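Local coordinates for protein transcriptional regulators (LACI-FAMILY TRANSCRIPTIONAL REGULATORY PROTEIN) (Corynebacterium glutamicum, PDB 3GYB) that probably acts as a LacI-family transcription factor that binds regulatory DNA, and carries a magnesium ion in its periplasmic-binding-protein-like part, at residues Y211-P215 and L216-R220; D102-G105 and A106-A109; G199-V202 and P203-S207. All coordinates share one frame; numbering follows the deposited sequence.

Overall arrangement
Along the chain the order is contact 2, contact 3, contact 1. Contact 2 is the first two turns of helix 102-115; contact 3 is the loop from helix 185-198 into strand 207-211; contact 1 begins where that strand ends and runs into the short helix 215-218. Contacts 3 and 1 lie at the two ends of one strand, centres about 19 Å apart. That strand belongs to the mixed sheet on which helix 102-115 packs. Contacts 1 and 2, centres about 17 Å apart, touch: Tyr211 packs on Asp102, Gly105 and Ala106, joining that helix to the loop carrying magnesium ligand Asp212. Contact 3, nearest atoms about 9 Å from contact 2, is a surface turn away from the metal site.

Contact 1: Y211-P215 and L216-R220; sequences YDNTP and LAQTR. With MG (magnesium ion), chain C.
The side-chain amides of Asn213 and Gln218 lie with their planes 27° apart, although the two chains cross at about a right angle. Gln218 NE2 comes within 3.7 Å of Asn213 ND2, but its hydrogen bond goes to the backbone: NE2 donates to Asn213 O at 3.1 Å. That oxygen lies in the plane of the Gln218 amide, whereas the donor stands well above the carbonyl plane, 46° out of it. A weaker bond runs from the same NE2 to Thr214 O. Asn213 OD1 touches Gln218 CG and takes its hydrogen bond from Arg266.

Thr214 is the N-cap of helix 215-218. With chi1 at 54°, OG1 sits between the backbone N and the carbonyl carbon and accepts from Ala217 N at 3.2 Å. At the other end of this short helix, Thr219 turns its OG1 back to Leu216 O, a 2.7 Å bond in the carbonyl plane, and Ile222 N meets the same hydroxyl. Leu216 packs on Leu216 of the second subunit.

The magnesium ion is held by Asp212 O at 2.2 Å, three waters, Asp229 and Ser231. One of those waters lies 2.7 Å from Asn213 O and probably donates to it, so this carbonyl probably joins Gln218 to the metal's water shell. The ion would polarise that water and could strengthen such a bond, making Asn213 O a likely second-shell link between the metal and the capped turn.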
loop_
_atom_site.group_PDB
_atom_site.type_symbol
_atom_site.label_atom_id
_atom_site.label_comp_id
_atom_site.label_asym_id
_atom_site.label_seq_id
_atom_site.Cartn_x
_atom_site.Cartn_y
_atom_site.Cartn_z
ATOM N N TYR A 211 0.486 14.391 -1.940
ATOM C CA TYR A 211 -0.091 14.367 -3.280
ATOM C C TYR A 211 -0.415 12.917 -3.626
ATOM O O TYR A 211 0.439 12.045 -3.479
ATOM C CB TYR A 211 0.932 14.932 -4.283
ATOM C CG TYR A 211 0.361 15.490 -5.579
ATOM C CD1 TYR A 211 0.609 16.813 -5.951
ATOM C CD2 TYR A 211 -0.383 14.694 -6.446
ATOM C CE1 TYR A 211 0.134 17.327 -7.156
ATOM C CE2 TYR A 211 -0.867 15.203 -7.660
ATOM C CZ TYR A 211 -0.600 16.518 -8.002
ATOM O OH TYR A 211 -1.070 17.023 -9.200
ATOM N N ASP A 212 -1.656 12.682 -4.054
ATOM C CA ASP A 212 -2.184 11.372 -4.464
ATOM C C ASP A 212 -3.465 10.954 -3.755
ATOM O O ASP A 212 -4.250 10.212 -4.313
ATOM C CB ASP A 212 -1.182 10.223 -4.254
ATOM C CG ASP A 212 -0.033 10.245 -5.244
ATOM O OD1 ASP A 212 -0.099 11.005 -6.233
ATOM O OD2 ASP A 212 0.936 9.487 -5.024
ATOM N N ASN A 213 -3.689 11.428 -2.536
ATOM C CA ASN A 213 -4.860 11.003 -1.765
ATOM C C ASN A 213 -4.936 9.476 -1.741
ATOM O O ASN A 213 -5.964 8.866 -2.076
ATOM C CB ASN A 213 -6.173 11.557 -2.318
ATOM C CG ASN A 213 -7.339 11.271 -1.379
ATOM O OD1 ASN A 213 -7.196 11.398 -0.164
ATOM N ND2 ASN A 213 -8.487 10.880 -1.928
ATOM N N THR A 214 -3.821 8.872 -1.347
ATOM C CA THR A 214 -3.701 7.424 -1.224
ATOM C C THR A 214 -4.620 6.970 -0.095
ATOM O O THR A 214 -5.064 7.783 0.717
ATOM C CB THR A 214 -2.282 7.021 -0.800
ATOM O OG1 THR A 214 -1.936 7.736 0.395
ATOM C CG2 THR A 214 -1.272 7.317 -1.889
ATOM N N PRO A 215 -4.919 5.665 -0.032
ATOM C CA PRO A 215 -5.786 5.162 1.039
ATOM C C PRO A 215 -5.146 5.473 2.399
ATOM O O PRO A 215 -5.840 5.731 3.379
ATOM C CB PRO A 215 -5.841 3.665 0.754
ATOM C CG PRO A 215 -5.768 3.617 -0.742
ATOM C CD PRO A 215 -4.671 4.621 -1.042
ATOM N N LEU A 216 -3.816 5.458 2.443
ATOM C CA LEU A 216 -3.079 5.751 3.670
ATOM C C LEU A 216 -3.389 7.159 4.171
ATOM O O LEU A 216 -3.582 7.384 5.369
ATOM C CB LEU A 216 -1.567 5.630 3.428
ATOM C CG LEU A 216 -0.980 4.255 3.100
ATOM C CD1 LEU A 216 0.473 4.412 2.664
ATOM C CD2 LEU A 216 -1.076 3.349 4.317
ATOM N N ALA A 217 -3.434 8.113 3.248
ATOM C CA ALA A 217 -3.715 9.495 3.610
ATOM C C ALA A 217 -5.113 9.635 4.189
ATOM O O ALA A 217 -5.369 10.522 4.999
ATOM C CB ALA A 217 -3.571 10.397 2.374
ATOM N N GLN A 218 -6.000 8.740 3.767
ATOM C CA GLN A 218 -7.399 8.729 4.191
ATOM C C GLN A 218 -7.648 8.149 5.579
ATOM O O GLN A 218 -8.730 8.330 6.144
ATOM C CB GLN A 218 -8.227 7.942 3.175
ATOM C CG GLN A 218 -8.214 8.517 1.765
ATOM C CD GLN A 218 -8.798 7.556 0.752
ATOM O OE1 GLN A 218 -9.790 6.884 1.024
ATOM N NE2 GLN A 218 -8.191 7.493 -0.433
ATOM N N THR A 219 -6.667 7.447 6.128
ATOM C CA THR A 219 -6.843 6.848 7.453
ATOM C C THR A 219 -6.896 7.897 8.559
ATOM O O THR A 219 -6.341 8.990 8.435
ATOM C CB THR A 219 -5.699 5.861 7.785
ATOM O OG1 THR A 219 -4.455 6.571 7.837
ATOM C CG2 THR A 219 -5.614 4.756 6.737
ATOM N N ARG A 220 -7.577 7.567 9.651
ATOM C CA ARG A 220 -7.663 8.486 10.775
ATOM C C ARG A 220 -6.278 8.665 11.393
ATOM O O ARG A 220 -5.919 9.757 11.832
ATOM C CB ARG A 220 -8.621 7.946 11.842
ATOM C CG ARG A 220 -8.643 8.781 13.116
ATOM C CD ARG A 220 -9.248 10.158 12.874
ATOM N NE ARG A 220 -9.168 11.020 14.049
ATOM C CZ ARG A 220 -8.093 11.721 14.399
ATOM N NH1 ARG A 220 -6.988 11.668 13.663
ATOM N NH2 ARG A 220 -8.123 12.489 15.481
HETATM MG MG MG C . -5.195 9.290 -6.021
HETATM O O HOH W 1 -5.913 7.763 -4.558
HETATM O O HOH W 2 -7.019 10.407 -5.631
HETATM O O HOH W 3 -3.322 8.263 -6.602
#

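Contact 2: D102-G105 and A106-A109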
loop_
_atom_site.group_PDB
_atom_site.type_symbol
_atom_site.label_atom_id
_atom_site.label_comp_id
_atom_site.label_asym_id
_atom_site.label_seq_id
_atom_site.Cartn_x
_atom_site.Cartn_y
_atom_site.Cartn_z
ATOM N N ASP A 102 -0.340 17.909 -13.250
ATOM C CA ASP A 102 0.633 18.024 -12.161
ATOM C C ASP A 102 1.047 19.456 -11.871
ATOM O O ASP A 102 1.321 19.810 -10.725
ATOM C CB ASP A 102 1.884 17.201 -12.469
ATOM C CG ASP A 102 1.643 15.718 -12.345
ATOM O OD1 ASP A 102 1.165 15.288 -11.272
ATOM O OD2 ASP A 102 1.933 14.987 -13.315
ATOM N N PHE A 103 1.115 20.281 -12.910
ATOM C CA PHE A 103 1.491 21.670 -12.705
ATOM C C PHE A 103 0.441 22.355 -11.840
ATOM O O PHE A 103 0.770 23.063 -10.888
ATOM C CB PHE A 103 1.628 22.381 -14.052
ATOM C CG PHE A 103 2.756 21.860 -14.894
ATOM C CD1 PHE A 103 4.074 21.988 -14.467
ATOM C CD2 PHE A 103 2.502 21.227 -16.106
ATOM C CE1 PHE A 103 5.124 21.493 -15.233
ATOM C CE2 PHE A 103 3.548 20.729 -16.881
ATOM C CZ PHE A 103 4.859 20.862 -16.444
ATOM N N ARG A 104 -0.827 22.122 -12.164
ATOM C CA ARG A 104 -1.929 22.709 -11.412
ATOM C C ARG A 104 -1.973 22.159 -9.986
ATOM O O ARG A 104 -2.147 22.912 -9.027
ATOM C CB ARG A 104 -3.254 22.424 -12.125
ATOM C CG ARG A 104 -4.500 22.877 -11.373
ATOM C CD ARG A 104 -4.464 24.361 -11.041
ATOM N NE ARG A 104 -5.684 24.781 -10.360
ATOM C CZ ARG A 104 -5.789 25.877 -9.617
ATOM N NH1 ARG A 104 -4.742 26.674 -9.453
ATOM N NH2 ARG A 104 -6.942 26.172 -9.029
ATOM N N GLY A 105 -1.816 20.844 -9.856
ATOM C CA GLY A 105 -1.846 20.223 -8.543
ATOM C C GLY A 105 -0.792 20.778 -7.605
ATOM O O GLY A 105 -1.078 21.091 -6.445
ATOM N N ALA A 106 0.431 20.904 -8.108
ATOM C CA ALA A 106 1.533 21.428 -7.311
ATOM C C ALA A 106 1.303 22.908 -7.003
ATOM O O ALA A 106 1.719 23.409 -5.962
ATOM C CB ALA A 106 2.848 21.239 -8.051
ATOM N N GLU A 107 0.634 23.602 -7.914
ATOM C CA GLU A 107 0.343 25.017 -7.711
ATOM C C GLU A 107 -0.649 25.150 -6.556
ATOM O O GLU A 107 -0.497 26.009 -5.684
ATOM C CB GLU A 107 -0.257 25.615 -8.986
ATOM C CG GLU A 107 -0.702 27.061 -8.845
ATOM C CD GLU A 107 -1.283 27.612 -10.132
ATOM O OE1 GLU A 107 -2.249 27.018 -10.659
ATOM O OE2 GLU A 107 -0.771 28.643 -10.618
ATOM N N ILE A 108 -1.659 24.287 -6.555
ATOM C CA ILE A 108 -2.672 24.299 -5.512
ATOM C C ILE A 108 -2.036 24.036 -4.152
ATOM O O ILE A 108 -2.320 24.732 -3.181
ATOM C CB ILE A 108 -3.746 23.222 -5.765
ATOM C CG1 ILE A 108 -4.530 23.561 -7.036
ATOM C CG2 ILE A 108 -4.673 23.112 -4.560
ATOM C CD1 ILE A 108 -5.585 22.532 -7.405
ATOM N N ALA A 109 -1.176 23.024 -4.094
ATOM C CA ALA A 109 -0.508 22.660 -2.855
ATOM C C ALA A 109 0.349 23.792 -2.315
ATOM O O ALA A 109 0.278 24.130 -1.135
ATOM C CB ALA A 109 0.356 21.420 -3.071
#
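Arg104 NH1 and Glu107 OE1 form a salt bridge of 2.8 Å, one helical turn apart on helix 102-115. Glu107 OE1 lies close to the guanidinium plane, at its edge, yet the arginine comes to the carboxylate from above, 47° out of that plane. The two flat groups thus stand almost perpendicular, at 87°. Glu107 reaches the arginine with its chain extended beyond CG. Arg104 instead bends at chi2 (57°), which folds the chain along the helix toward its later residues and brings CD within 3.5 Å of Glu107 OE1.

The same bend lays the guanidinium against Ile108, whose CG1 sits 3.6 Å above the plane and over its centre. Ile108 CD1 reaches Arg104 NE at 3.7 Å, so one branch of the isoleucine covers this face while the glutamate holds the edge. This is an i to i+3 salt bridge on a helix, with the i+4 isoleucine stacked on the guanidinium. Behind the side chains the backbone is regular, with Ala106, Glu107, Ile108 and Ala109 each bonded to the carbonyl four residues earlier.

Helix 129-144 flanks this helix on the side of Phe103 and Ala106, where Phe103 O accepts from Ser137 OG, and Asp102 bridges to both Arg133 and Arg134. Arg104 and Ile108 rest on strand 258-264. Ala109 packs against strands 207-211 and 179-182, so these first turns lie on the sheet with helix 129-144 beside them.

Contact 3: G199-V202 and P203-S207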
loop_
_atom_site.group_PDB
_atom_site.type_symbol
_atom_site.label_atom_id
_atom_site.label_comp_id
_atom_site.label_asym_id
_atom_site.label_seq_id
_atom_site.Cartn_x
_atom_site.Cartn_y
_atom_site.Cartn_z
ATOM N N GLY A 199 10.243 15.472 17.388
ATOM C CA GLY A 199 9.427 16.041 18.448
ATOM C C GLY A 199 8.635 17.244 17.964
ATOM O O GLY A 199 8.213 18.090 18.756
ATOM N N LEU A 200 8.444 17.336 16.652
ATOM C CA LEU A 200 7.686 18.434 16.074
ATOM C C LEU A 200 6.238 18.005 15.915
ATOM O O LEU A 200 5.957 16.955 15.336
ATOM C CB LEU A 200 8.244 18.809 14.700
ATOM C CG LEU A 200 9.677 19.341 14.641
ATOM C CD1 LEU A 200 10.127 19.407 13.186
ATOM C CD2 LEU A 200 9.747 20.717 15.290
ATOM N N ARG A 201 5.317 18.808 16.430
ATOM C CA ARG A 201 3.910 18.476 16.301
ATOM C C ARG A 201 3.423 18.861 14.915
ATOM O O ARG A 201 3.788 19.908 14.388
ATOM C CB ARG A 201 3.083 19.221 17.351
ATOM C CG ARG A 201 3.445 18.876 18.785
ATOM C CD ARG A 201 2.465 19.527 19.743
ATOM N NE ARG A 201 1.114 19.008 19.555
ATOM C CZ ARG A 201 0.039 19.472 20.185
ATOM N NH1 ARG A 201 0.157 20.472 21.050
ATOM N NH2 ARG A 201 -1.153 18.940 19.950
ATOM N N VAL A 202 2.615 17.998 14.314
ATOM C CA VAL A 202 2.047 18.287 13.005
ATOM C C VAL A 202 0.545 18.371 13.257
ATOM O O VAL A 202 -0.048 17.415 13.746
ATOM C CB VAL A 202 2.347 17.154 11.994
ATOM C CG1 VAL A 202 1.613 17.414 10.693
ATOM C CG2 VAL A 202 3.859 17.070 11.740
ATOM N N PRO A 203 -0.099 19.493 12.889
ATOM C CA PRO A 203 0.423 20.701 12.240
ATOM C C PRO A 203 0.875 21.858 13.136
ATOM O O PRO A 203 1.329 22.883 12.627
ATOM C CB PRO A 203 -0.742 21.118 11.362
ATOM C CG PRO A 203 -1.909 20.890 12.304
ATOM C CD PRO A 203 -1.573 19.554 12.980
ATOM N N GLU A 204 0.756 21.709 14.453
ATOM C CA GLU A 204 1.117 22.795 15.363
ATOM C C GLU A 204 2.478 23.438 15.112
ATOM O O GLU A 204 2.610 24.664 15.171
ATOM C CB GLU A 204 1.041 22.325 16.818
ATOM C CG GLU A 204 -0.376 22.095 17.346
ATOM C CD GLU A 204 -1.020 20.831 16.806
ATOM O OE1 GLU A 204 -0.290 19.958 16.299
ATOM O OE2 GLU A 204 -2.260 20.704 16.907
ATOM N N ASP A 205 3.489 22.621 14.838
ATOM C CA ASP A 205 4.830 23.142 14.587
ATOM C C ASP A 205 5.210 23.110 13.113
ATOM O O ASP A 205 5.829 24.043 12.599
ATOM C CB ASP A 205 5.879 22.344 15.367
ATOM C CG ASP A 205 5.692 22.441 16.864
ATOM O OD1 ASP A 205 5.413 23.553 17.357
ATOM O OD2 ASP A 205 5.835 21.408 17.545
ATOM N N LEU A 206 4.824 22.038 12.433
ATOM C CA LEU A 206 5.173 21.866 11.026
ATOM C C LEU A 206 3.977 21.425 10.191
ATOM O O LEU A 206 3.256 20.512 10.585
ATOM C CB LEU A 206 6.281 20.814 10.919
ATOM C CG LEU A 206 6.772 20.387 9.531
ATOM C CD1 LEU A 206 7.602 21.505 8.921
ATOM C CD2 LEU A 206 7.609 19.128 9.651
ATOM N N SER A 207 3.765 22.077 9.049
ATOM C CA SER A 207 2.671 21.707 8.151
ATOM C C SER A 207 3.220 20.803 7.053
ATOM O O SER A 207 4.330 21.020 6.566
ATOM C CB SER A 207 2.041 22.944 7.501
ATOM O OG SER A 207 1.151 23.601 8.392
HETATM O O HOH W 4 -0.844 17.542 17.136
#
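The backbone leaves helix 185-198 through Gly199, whose positive phi of 78° closes a Schellman motif, and then folds back through a cis peptide between Val202 and Pro203, so that Arg201 O accepts from both Asp205 N at 2.8 Å and Leu206 N at 3.1 Å. The Leu206 bond comes nearly along the C=O axis, while Asp205 N approaches from above the carbonyl plane.

The Asp205 side chain also binds back: OD2 accepts from Arg201 N at 2.9 Å, nearly straight at 167°, on the anti side of the carboxylate. The Arg201 guanidinium and the Glu204 carboxylate are stacked, their planes 16° apart, with Glu204 CD 3.5 Å above the guanidinium and offset toward its rim. Bends in both chains, at chi3 of Arg201 and at chi2 of Glu204, bring the two groups over one another. The ion pair, Arg201 NE to Glu204 OE1, is long at 3.7 Å, and no N-H points at the oxygen. A water bridges the pair, accepting from Arg201 NH2 and donating to Glu204 OE1 at 2.6 Å. Leu206 O is buried without a hydrogen-bond partner; Val202 CA makes a CA-H...O contact to it at 3.5 Å.

On the apolar side, Leu200 CD1 meets Leu206 CD2 at 4.3 Å, and both leucines pack on Leu171 of helix 160-173. Val202 lies on Leu192 and Ala195 of helix 185-198. The turn thus packs its leucines and Val202 on these two helices, and the chain then passes into strand 207-211 at Ser207.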